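Long-range contact in Old Yellow Enzyme (PDB 6AGZ), which probably uses its flavin mononucleotide cofactor to reduce the carbon-carbon double bond of enone compounds asymmetrically: residues 63-75 with 82-94. Sequence-based numbering, arbitrary orientation.
Sequences LLITEATFGAPQF and PMIYTDRQVEAWK. With FMN (flavin mononucleotide), chain C.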
# COMPACT_ATOMS: atom_id res chain seq x y z
N LEU A 63 10.51 25.53 10.05
CA LEU A 63 9.88 24.81 11.14
C LEU A 63 10.92 24.02 11.92
O LEU A 63 11.76 23.33 11.33
CB LEU A 63 8.79 23.86 10.63
CG LEU A 63 8.09 23.03 11.71
CD1 LEU A 63 7.25 23.91 12.62
CD2 LEU A 63 7.23 21.93 11.08
N LEU A 64 10.86 24.12 13.24
CA LEU A 64 11.59 23.23 14.14
C LEU A 64 10.60 22.29 14.81
O LEU A 64 9.44 22.65 15.05
CB LEU A 64 12.36 24.02 15.20
CG LEU A 64 13.28 25.16 14.76
CD1 LEU A 64 13.90 25.84 15.97
CD2 LEU A 64 14.37 24.65 13.82
N ILE A 65 11.06 21.08 15.11
CA ILE A 65 10.26 20.11 15.86
C ILE A 65 11.05 19.71 17.10
O ILE A 65 12.22 19.33 16.99
CB ILE A 65 9.89 18.88 15.02
CG1 ILE A 65 9.26 19.31 13.69
CG2 ILE A 65 8.93 17.99 15.78
CD1 ILE A 65 8.84 18.16 12.81
N THR A 66 10.41 19.81 18.26
CA THR A 66 11.10 19.53 19.51
C THR A 66 11.46 18.05 19.61
O THR A 66 10.87 17.19 18.96
CB THR A 66 10.24 19.91 20.71
OG1 THR A 66 9.17 18.96 20.85
CG2 THR A 66 9.65 21.29 20.53
N GLU A 67 12.45 17.78 20.45
CA GLU A 67 12.70 16.43 20.93
C GLU A 67 11.40 15.81 21.43
O GLU A 67 10.52 16.50 21.95
CB GLU A 67 13.73 16.47 22.05
CG GLU A 67 13.34 17.46 23.14
CD GLU A 67 14.52 18.01 23.90
OE1 GLU A 67 14.93 17.37 24.90
OE2 GLU A 67 15.05 19.07 23.50
N ALA A 68 11.28 14.50 21.25
CA ALA A 68 10.09 13.79 21.69
C ALA A 68 9.85 14.02 23.18
O ALA A 68 10.73 13.77 24.01
CB ALA A 68 10.23 12.30 21.39
N THR A 69 8.66 14.51 23.51
CA THR A 69 8.34 15.02 24.83
C THR A 69 7.24 14.19 25.46
O THR A 69 6.19 13.97 24.84
CB THR A 69 7.92 16.49 24.76
OG1 THR A 69 9.03 17.29 24.30
CG2 THR A 69 7.47 17.00 26.11
N PHE A 70 7.47 13.73 26.69
CA PHE A 70 6.47 12.96 27.41
C PHE A 70 5.23 13.81 27.68
O PHE A 70 5.33 14.94 28.17
CB PHE A 70 7.05 12.45 28.74
CG PHE A 70 8.30 11.63 28.58
CD1 PHE A 70 8.42 10.70 27.56
CD2 PHE A 70 9.36 11.80 29.46
CE1 PHE A 70 9.57 9.95 27.42
CE2 PHE A 70 10.52 11.05 29.32
CZ PHE A 70 10.63 10.13 28.30
N GLY A 71 4.06 13.26 27.37
CA GLY A 71 2.82 13.95 27.67
C GLY A 71 2.43 13.89 29.13
O GLY A 71 1.74 14.79 29.62
N ALA A 72 2.87 12.86 29.83
CA ALA A 72 2.55 12.67 31.24
C ALA A 72 3.62 11.75 31.83
O ALA A 72 4.39 11.13 31.09
CB ALA A 72 1.14 12.07 31.42
N PRO A 73 3.70 11.67 33.17
CA PRO A 73 4.66 10.72 33.77
C PRO A 73 4.52 9.30 33.27
O PRO A 73 5.53 8.62 33.06
CB PRO A 73 4.36 10.84 35.27
CG PRO A 73 3.89 12.24 35.43
CD PRO A 73 3.11 12.56 34.18
N GLN A 74 3.29 8.82 33.06
CA GLN A 74 3.09 7.47 32.55
C GLN A 74 3.56 7.32 31.11
O GLN A 74 3.84 6.20 30.67
CB GLN A 74 1.61 7.08 32.67
CG GLN A 74 1.30 5.62 32.34
CD GLN A 74 1.98 4.66 33.30
OE1 GLN A 74 1.61 4.57 34.47
NE2 GLN A 74 2.97 3.93 32.80
N PHE A 75 3.68 8.43 30.37
CA PHE A 75 4.19 8.37 29.00
C PHE A 75 5.68 8.07 28.93
O PHE A 75 6.17 7.73 27.85
CB PHE A 75 3.89 9.68 28.26
CG PHE A 75 2.48 9.80 27.77
CD1 PHE A 75 1.43 9.18 28.43
CD2 PHE A 75 2.20 10.55 26.63
CE1 PHE A 75 0.13 9.30 27.96
CE2 PHE A 75 0.90 10.67 26.16
CZ PHE A 75 -0.13 10.05 26.83
N PRO A 82 12.21 15.05 28.28
CA PRO A 82 11.32 16.22 28.36
C PRO A 82 9.90 15.84 28.74
O PRO A 82 9.45 14.70 28.58
CB PRO A 82 11.37 16.79 26.93
CG PRO A 82 12.13 15.76 26.08
CD PRO A 82 12.27 14.52 26.91
N MET A 83 9.17 16.84 29.24
CA MET A 83 7.78 16.66 29.64
C MET A 83 7.05 17.99 29.55
O MET A 83 7.64 19.05 29.73
CB MET A 83 7.68 16.07 31.06
CG MET A 83 6.32 15.47 31.38
SD MET A 83 6.22 14.75 33.03
CE MET A 83 7.31 13.33 32.84
N ILE A 84 5.76 17.91 29.24
CA ILE A 84 4.91 19.09 29.07
C ILE A 84 3.74 19.00 30.06
O ILE A 84 2.62 19.44 29.77
CB ILE A 84 4.45 19.21 27.60
CG1 ILE A 84 3.78 20.57 27.32
CG2 ILE A 84 3.57 18.02 27.19
CD1 ILE A 84 4.75 21.69 27.04
N TYR A 85 3.99 18.42 31.23
CA TYR A 85 2.93 18.04 32.16
C TYR A 85 2.72 19.05 33.28
O TYR A 85 1.62 19.59 33.44
CB TYR A 85 3.23 16.65 32.73
CG TYR A 85 2.12 16.06 33.56
CD1 TYR A 85 0.95 15.61 32.97
CD2 TYR A 85 2.25 15.93 34.94
CE1 TYR A 85 -0.07 15.06 33.72
CE2 TYR A 85 1.24 15.37 35.70
CZ TYR A 85 0.09 14.94 35.09
OH TYR A 85 -0.92 14.39 35.84
N THR A 86 3.75 19.33 34.08
CA THR A 86 3.58 20.21 35.23
C THR A 86 3.59 21.67 34.79
O THR A 86 3.92 22.01 33.65
CB THR A 86 4.67 19.96 36.27
OG1 THR A 86 5.93 20.42 35.77
CG2 THR A 86 4.77 18.48 36.60
N ASP A 87 3.21 22.55 35.73
CA ASP A 87 3.21 23.98 35.44
C ASP A 87 4.60 24.47 35.07
O ASP A 87 4.77 25.22 34.10
CB ASP A 87 2.65 24.76 36.64
CG ASP A 87 1.14 24.66 36.75
OD1 ASP A 87 0.51 24.06 35.85
OD2 ASP A 87 0.59 25.19 37.74
N ARG A 88 5.62 24.06 35.84
CA ARG A 88 6.99 24.49 35.56
C ARG A 88 7.42 24.09 34.16
O ARG A 88 8.00 24.89 33.42
CB ARG A 88 7.94 23.90 36.61
CG ARG A 88 7.76 24.48 38.01
CD ARG A 88 8.69 23.83 39.03
NE ARG A 88 10.11 23.93 38.65
CZ ARG A 88 10.90 22.89 38.43
NH1 ARG A 88 10.42 21.65 38.56
NH2 ARG A 88 12.17 23.07 38.10
N GLN A 89 7.15 22.83 33.78
CA GLN A 89 7.53 22.36 32.45
C GLN A 89 6.86 23.18 31.36
O GLN A 89 7.51 23.56 30.37
CB GLN A 89 7.18 20.87 32.32
CG GLN A 89 7.87 19.97 33.33
CD GLN A 89 7.16 18.63 33.51
OE1 GLN A 89 6.14 18.37 32.88
NE2 GLN A 89 7.71 17.79 34.38
N VAL A 90 5.58 23.49 31.53
CA VAL A 90 4.86 24.28 30.53
C VAL A 90 5.41 25.70 30.46
O VAL A 90 5.48 26.31 29.39
CB VAL A 90 3.35 24.27 30.83
CG1 VAL A 90 2.60 25.20 29.88
CG2 VAL A 90 2.80 22.86 30.73
N GLU A 91 5.83 26.26 31.61
CA GLU A 91 6.46 27.57 31.61
C GLU A 91 7.75 27.55 30.80
O GLU A 91 7.97 28.40 29.93
CB GLU A 91 6.73 28.03 33.04
CG GLU A 91 5.50 28.17 33.91
CD GLU A 91 5.84 28.31 35.39
OE1 GLU A 91 6.57 29.26 35.74
OE2 GLU A 91 5.40 27.46 36.18
N ALA A 92 8.62 26.58 31.09
CA ALA A 92 9.90 26.49 30.38
C ALA A 92 9.70 26.34 28.88
O ALA A 92 10.27 27.09 28.08
CB ALA A 92 10.72 25.33 30.94
N TRP A 93 8.87 25.37 28.47
CA TRP A 93 8.61 25.19 27.05
C TRP A 93 8.00 26.44 26.44
O TRP A 93 8.30 26.78 25.29
CB TRP A 93 7.70 23.98 26.82
CG TRP A 93 8.43 22.67 26.79
CD1 TRP A 93 8.25 21.61 27.63
CD2 TRP A 93 9.47 22.29 25.88
NE1 TRP A 93 9.11 20.59 27.29
CE2 TRP A 93 9.87 20.98 26.22
CE3 TRP A 93 10.10 22.93 24.81
CZ2 TRP A 93 10.87 20.30 25.53
CZ3 TRP A 93 11.09 22.25 24.12
CH2 TRP A 93 11.46 20.95 24.49
N LYS A 94 7.15 27.14 27.19
CA LYS A 94 6.57 28.39 26.70
C LYS A 94 7.66 29.41 26.41
O LYS A 94 7.60 30.12 25.39
CB LYS A 94 5.57 28.94 27.71
CG LYS A 94 4.85 30.20 27.25
CD LYS A 94 3.92 30.73 28.34
CE LYS A 94 2.98 31.80 27.79
NZ LYS A 94 3.70 33.01 27.32
N1 FMN C . 12.81 10.76 15.74
C2 FMN C . 11.62 10.96 16.42
O2 FMN C . 10.55 10.82 15.83
N3 FMN C . 11.62 11.31 17.75
C4 FMN C . 12.82 11.46 18.42
O4 FMN C . 12.84 11.77 19.61
C4A FMN C . 14.02 11.26 17.74
N5 FMN C . 15.21 11.41 18.41
C5A FMN C . 16.41 11.22 17.74
C6 FMN C . 17.61 11.38 18.42
C7 FMN C . 18.81 11.19 17.76
C7M FMN C . 20.11 11.36 18.50
C8 FMN C . 18.82 10.83 16.42
C8M FMN C . 20.12 10.63 15.70
C9 FMN C . 17.62 10.68 15.74
C9A FMN C . 16.41 10.87 16.40
N10 FMN C . 15.21 10.71 15.73
C10 FMN C . 14.01 10.91 16.40
C1' FMN C . 15.20 10.35 14.27
C2' FMN C . 15.35 11.64 13.46
O2' FMN C . 14.25 12.48 13.72
C3' FMN C . 15.48 11.41 11.96
O3' FMN C . 14.31 10.82 11.46
C4' FMN C . 16.69 10.52 11.65
O4' FMN C . 17.81 10.98 12.36
C5' FMN C . 17.02 10.52 10.16
O5' FMN C . 17.20 11.84 9.72
P FMN C . 18.68 12.37 9.33
O1P FMN C . 19.29 11.41 8.33
O2P FMN C . 18.59 13.74 8.71
O3P FMN C . 19.52 12.43 10.58
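The carbonyl oxygen of Glu67 is gripped by two hydroxyls, Thr66 OG1 and Thr69 OG1, which donate to it from opposite faces of its plane, the latter at 2.9 Å; both threonines also lie against the indole of Trp93. Thr66 CG2 meets CZ3 of that ring obliquely, whereas Thr69 OG1 stands 3.7 Å from CZ2. With its methyl anti to the backbone N, Thr69 sends OG1 back to Glu67 and lays CG2 3.6 Å from Met83 CA. A valine in its place would probably cost Glu67 O one of its two hydroxyl donors and leave a methyl facing that carbonyl. Pro82 CG comes within 3.2 Å of Ala68 O and also touches the Glu67 carboxylate, whose oxygens are held by Tyr53 and Asn39. The chain then pairs in a single beta bridge between Phe70 and Met83: Phe70 N donates to Pro82 O (2.9 Å) from above the carbonyl plane, and Ile84 N returns a bond to Phe70 O (3.2 Å), almost in line with C=O at 175°. Met83 CA-H points at the same oxygen. The bridge pins the loop between strand 63-70 and helix 87-102, in a beta-alpha-beta unit of the TIM barrel, back onto the end of the strand, where Ala68 CB faces FMN O4 at 3.2 Å. Trp93, on the helix, bonds weakly through NE1 to Met83 O. Farther along, CG of Tyr85 anti to its backbone N (chi1 -172°) swings the phenol under Pro73, whose CD makes a CH-pi contact 3.6 Å from the ring centroid. Met83 SD and CE pack against the same proline. After Tyr85, Thr86 N-caps the helix in a capping box with Gln89, its OG1 accepting weakly from Gln89 N, and Gln89 OE1 accepts from both Tyr85 N and Thr86 N.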